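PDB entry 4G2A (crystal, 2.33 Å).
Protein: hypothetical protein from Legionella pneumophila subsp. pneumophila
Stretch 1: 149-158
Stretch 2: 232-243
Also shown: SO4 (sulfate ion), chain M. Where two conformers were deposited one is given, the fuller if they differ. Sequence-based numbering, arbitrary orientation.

Stretch 1 149-158: YDVMGYHWVR
Stretch 2 (232-243) CLFTGISYVRYK

Two stretches of one chain meet as a short antiparallel strand pair, extended by a tight turn that rests on a helix. In stretch 1, strand residues Tyr-149 and Asp-150 lead into a type I turn from Asp-150 to Gly-153, and a second strand follows through Arg-158. Stretch 2 enters as a strand from Cys-232 and becomes helical at Gly-236. The strand axes approach to 4.8 Å, with their N-to-C directions at 140°.

Register is fixed by two bridges. His-155 and Leu-233 (CA to CA 5.1 Å) form the hydrogen-bonded pair: His-155 N donates to Leu-233 O at 2.9 Å (149° at hydrogen), and Leu-233 N donates to His-155 O at 2.8 Å (174°). Trp-156 and Cys-232 (CA to CA 4.8 Å) form the non-hydrogen-bonded pair. His-155 O also receives a CA-H contact from Cys-232 CA at 3.4 Å.

Beyond this ladder, one water bridges four polar atoms, three of them without a strand-to-strand hydrogen bond here (Gly-153 O, Thr-235 N and His-155 ND1) and one, Leu-233 O, that already has one. It donates to Gly-153 O at 2.6 Å and to Leu-233 O at 3.0 Å, so the latter carbonyl accepts twice. The same water oxygen accepts from Thr-235 N at 3.1 Å and lies 2.9 Å from His-155 ND1 in a hydrogen bond of undecided direction.

Asp-150 (chi1 p, 57°) organises the turn with its carboxylate. OD1 accepts from Met-152 N at 3.2 Å and Tyr-154 N at 3.0 Å, while OD2 accepts from Trp-156 NE1 at 2.9 Å. The backbone closes the loop: Gly-153 N donates to Asp-150 O at 3.0 Å, and Asp-150 N to Tyr-154 O at 3.1 Å.

Gly-153, at phi/psi 92/12, lays its CA over the face of Tyr-242 (chi1 m, chi2 86°), 3.6 Å from the ring centroid. An ideal CB here would lie 2.6 Å from Tyr-242 CB, a clash, and would jam against the preceding carbonyl; both constraints suit glycine. Tyr-242 is held in the helix by its N donating to Ser-238 O at 3.0 Å.

Cys-232 (chi1 t) sits among aromatics. Its CB lies 3.7 Å from the centroid of the six-membered ring of Trp-156 (chi1 m, chi2 97°), over the face; SG is 3.8 Å from that centroid and 4.0 Å from the centroid of the Tyr-154 ring (chi1 m), obliquely. Tyr-154 also turns its edge toward the face of Phe-234 (chi1 -93°), with ring centroids 5.5 Å apart and planes at 75°. On the sheet face shared by His-155 and Leu-233, Thr-235 CG2 (chi1 p) covers the imidazole of His-155 (chi1 -96°, chi2 89°) at 4.1 Å from its centroid.

The helix begins with Tyr-239 N donating to Thr-235 O at 3.0 Å. Farther along, outside the inter-stretch contact, Arg-241 binds sulfate: NH2 donates to O4 at 2.7 Å and NH1 to O2 at 3.1 Å.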

# COMPACT_ATOMS: atom_id res chain seq x y z
N TYR A 149 -7.75 0.70 -1.09
CA TYR A 149 -8.07 1.31 -2.35
C TYR A 149 -9.27 2.26 -2.16
O TYR A 149 -10.04 2.11 -1.22
CB TYR A 149 -8.30 0.24 -3.46
CG TYR A 149 -9.52 -0.62 -3.26
CD1 TYR A 149 -9.46 -1.80 -2.53
CD2 TYR A 149 -10.74 -0.27 -3.84
CE1 TYR A 149 -10.58 -2.60 -2.34
CE2 TYR A 149 -11.87 -1.06 -3.66
CZ TYR A 149 -11.79 -2.23 -2.92
OH TYR A 149 -12.90 -3.02 -2.76
N ASP A 150 -9.40 3.26 -3.04
CA ASP A 150 -10.48 4.22 -2.90
C ASP A 150 -11.20 4.51 -4.23
O ASP A 150 -10.78 4.04 -5.29
CB ASP A 150 -9.98 5.52 -2.25
CG ASP A 150 -8.84 6.20 -2.96
OD1 ASP A 150 -8.83 6.20 -4.23
OD2 ASP A 150 -8.03 6.86 -2.28
N VAL A 151 -12.29 5.31 -4.13
CA VAL A 151 -13.20 5.73 -5.20
C VAL A 151 -12.52 6.63 -6.28
O VAL A 151 -13.16 6.94 -7.28
CB VAL A 151 -14.48 6.42 -4.63
CG1 VAL A 151 -15.32 5.41 -3.86
CG2 VAL A 151 -14.13 7.62 -3.75
N MSE A 152 -11.25 7.05 -6.07
CA MSE A 152 -10.45 7.86 -7.00
C MSE A 152 -9.58 6.95 -7.85
O MSE A 152 -8.94 7.40 -8.81
CB MSE A 152 -9.59 8.88 -6.24
CG MSE A 152 -10.37 9.74 -5.24
SE MSE A 152 -11.47 11.11 -6.09
CE MSE A 152 -13.08 10.16 -6.38
N GLY A 153 -9.55 5.67 -7.47
CA GLY A 153 -8.75 4.64 -8.13
C GLY A 153 -7.38 4.46 -7.54
O GLY A 153 -6.55 3.77 -8.14
N TYR A 154 -7.13 5.05 -6.39
CA TYR A 154 -5.82 4.93 -5.75
C TYR A 154 -5.66 3.64 -4.97
O TYR A 154 -6.64 3.08 -4.50
CB TYR A 154 -5.60 6.09 -4.77
CG TYR A 154 -5.77 7.49 -5.32
CD1 TYR A 154 -5.56 7.77 -6.67
CD2 TYR A 154 -6.04 8.56 -4.47
CE1 TYR A 154 -5.65 9.07 -7.16
CE2 TYR A 154 -6.14 9.86 -4.95
CZ TYR A 154 -5.93 10.11 -6.30
OH TYR A 154 -6.03 11.40 -6.78
N HIS A 155 -4.41 3.20 -4.81
CA HIS A 155 -3.97 2.09 -3.96
C HIS A 155 -3.04 2.74 -2.95
O HIS A 155 -2.21 3.57 -3.31
CB HIS A 155 -3.27 0.99 -4.77
CG HIS A 155 -4.16 -0.17 -5.16
ND1 HIS A 155 -4.88 -0.15 -6.35
CD2 HIS A 155 -4.33 -1.37 -4.56
CE1 HIS A 155 -5.50 -1.32 -6.41
NE2 HIS A 155 -5.21 -2.08 -5.35
N TRP A 156 -3.28 2.49 -1.67
CA TRP A 156 -2.49 3.08 -0.60
C TRP A 156 -1.69 2.02 0.14
O TRP A 156 -2.22 0.99 0.54
CB TRP A 156 -3.40 3.81 0.40
CG TRP A 156 -3.98 5.09 -0.13
CD1 TRP A 156 -5.22 5.26 -0.67
CD2 TRP A 156 -3.38 6.39 -0.09
NE1 TRP A 156 -5.41 6.58 -1.00
CE2 TRP A 156 -4.29 7.30 -0.66
CE3 TRP A 156 -2.13 6.88 0.36
CZ2 TRP A 156 -4.02 8.67 -0.79
CZ3 TRP A 156 -1.86 8.23 0.24
CH2 TRP A 156 -2.79 9.11 -0.35
N VAL A 157 -0.40 2.29 0.32
CA VAL A 157 0.49 1.42 1.09
C VAL A 157 1.03 2.34 2.17
O VAL A 157 1.43 3.47 1.87
CB VAL A 157 1.55 0.63 0.26
CG1 VAL A 157 2.10 1.45 -0.89
CG2 VAL A 157 2.67 0.07 1.13
N ARG A 158 0.83 1.95 3.43
CA ARG A 158 1.19 2.80 4.55
C ARG A 158 1.95 2.04 5.60
O ARG A 158 1.85 0.82 5.70
CB ARG A 158 -0.07 3.44 5.20
CG ARG A 158 -1.21 3.82 4.26
CD ARG A 158 -2.36 4.31 5.08
NE ARG A 158 -3.66 4.26 4.41
CZ ARG A 158 -4.18 5.25 3.68
NH1 ARG A 158 -3.48 6.36 3.48
NH2 ARG A 158 -5.39 5.13 3.16
N CYS A 232 0.98 6.43 -2.37
CA CYS A 232 -0.20 6.35 -3.19
C CYS A 232 0.19 5.90 -4.62
O CYS A 232 1.02 6.55 -5.28
CB CYS A 232 -0.90 7.71 -3.20
SG CYS A 232 -2.52 7.68 -3.97
N LEU A 233 -0.37 4.76 -5.07
CA LEU A 233 -0.03 4.15 -6.37
C LEU A 233 -1.20 3.91 -7.28
O LEU A 233 -2.32 3.66 -6.82
CB LEU A 233 0.65 2.78 -6.16
CG LEU A 233 1.96 2.72 -5.39
CD1 LEU A 233 2.37 1.27 -5.17
CD2 LEU A 233 3.06 3.47 -6.11
N PHE A 234 -0.92 3.91 -8.59
CA PHE A 234 -1.88 3.52 -9.60
C PHE A 234 -1.46 2.17 -10.12
O PHE A 234 -0.30 1.99 -10.45
CB PHE A 234 -1.99 4.55 -10.77
CG PHE A 234 -3.06 5.60 -10.63
CD1 PHE A 234 -4.40 5.25 -10.53
CD2 PHE A 234 -2.73 6.95 -10.65
CE1 PHE A 234 -5.39 6.23 -10.40
CE2 PHE A 234 -3.71 7.93 -10.52
CZ PHE A 234 -5.03 7.56 -10.39
N THR A 235 -2.39 1.23 -10.18
CA THR A 235 -2.18 -0.08 -10.78
C THR A 235 -2.80 0.01 -12.17
O THR A 235 -3.51 0.98 -12.45
CB THR A 235 -2.79 -1.18 -9.91
OG1 THR A 235 -4.16 -0.85 -9.71
CG2 THR A 235 -2.08 -1.36 -8.59
N GLY A 236 -2.51 -0.96 -13.04
CA GLY A 236 -2.98 -0.96 -14.42
C GLY A 236 -4.48 -0.80 -14.63
O GLY A 236 -4.92 0.22 -15.19
N ILE A 237 -5.27 -1.79 -14.21
CA ILE A 237 -6.73 -1.82 -14.38
C ILE A 237 -7.37 -0.62 -13.65
O ILE A 237 -8.24 0.01 -14.23
CB ILE A 237 -7.33 -3.19 -13.92
CG1 ILE A 237 -6.60 -4.42 -14.53
CG2 ILE A 237 -8.84 -3.24 -14.10
CD1 ILE A 237 -7.32 -5.26 -15.52
N SER A 238 -6.93 -0.31 -12.40
CA SER A 238 -7.49 0.81 -11.64
C SER A 238 -7.27 2.16 -12.34
O SER A 238 -8.14 3.02 -12.27
CB SER A 238 -6.92 0.86 -10.22
OG SER A 238 -7.22 -0.31 -9.49
N TYR A 239 -6.11 2.34 -13.01
CA TYR A 239 -5.85 3.57 -13.74
C TYR A 239 -6.85 3.72 -14.89
O TYR A 239 -7.50 4.75 -15.01
CB TYR A 239 -4.40 3.66 -14.26
CG TYR A 239 -4.22 4.78 -15.25
CD1 TYR A 239 -4.07 6.10 -14.82
CD2 TYR A 239 -4.30 4.55 -16.62
CE1 TYR A 239 -3.98 7.15 -15.73
CE2 TYR A 239 -4.21 5.60 -17.53
CZ TYR A 239 -4.04 6.89 -17.08
OH TYR A 239 -3.94 7.92 -17.99
N VAL A 240 -6.97 2.68 -15.73
CA VAL A 240 -7.87 2.66 -16.89
C VAL A 240 -9.34 2.80 -16.45
O VAL A 240 -10.08 3.53 -17.10
CB VAL A 240 -7.61 1.41 -17.77
CG1 VAL A 240 -8.58 1.33 -18.96
CG2 VAL A 240 -6.18 1.40 -18.27
N ARG A 241 -9.74 2.18 -15.35
CA ARG A 241 -11.12 2.28 -14.88
C ARG A 241 -11.48 3.67 -14.35
O ARG A 241 -12.45 4.26 -14.80
CB ARG A 241 -11.42 1.22 -13.83
CG ARG A 241 -11.48 -0.14 -14.48
CD ARG A 241 -11.91 -1.24 -13.57
NE ARG A 241 -11.99 -2.49 -14.33
CZ ARG A 241 -12.40 -3.64 -13.83
NH1 ARG A 241 -12.79 -3.72 -12.57
NH2 ARG A 241 -12.44 -4.73 -14.60
N TYR A 242 -10.69 4.21 -13.44
CA TYR A 242 -11.03 5.47 -12.81
C TYR A 242 -10.59 6.71 -13.57
O TYR A 242 -11.22 7.76 -13.38
CB TYR A 242 -10.48 5.49 -11.39
CG TYR A 242 -11.20 4.52 -10.49
CD1 TYR A 242 -10.81 3.19 -10.40
CD2 TYR A 242 -12.28 4.93 -9.72
CE1 TYR A 242 -11.44 2.30 -9.54
CE2 TYR A 242 -12.93 4.05 -8.84
CZ TYR A 242 -12.50 2.74 -8.76
OH TYR A 242 -13.16 1.88 -7.90
N LYS A 243 -9.55 6.63 -14.41
CA LYS A 243 -9.07 7.80 -15.14
C LYS A 243 -9.49 7.81 -16.61
O LYS A 243 -9.38 8.85 -17.25
CB LYS A 243 -7.53 7.92 -15.04
CG LYS A 243 -6.96 7.99 -13.62
CD LYS A 243 -7.44 9.18 -12.79
CE LYS A 243 -7.03 10.52 -13.36
NZ LYS A 243 -7.40 11.62 -12.43
S SO4 M . -14.84 -7.09 -12.80
O1 SO4 M . -16.19 -7.38 -13.29
O2 SO4 M . -14.87 -5.88 -11.96
O3 SO4 M . -14.33 -8.22 -12.01
O4 SO4 M . -13.96 -6.87 -13.96
O HOH W 1 -4.52 2.11 -8.16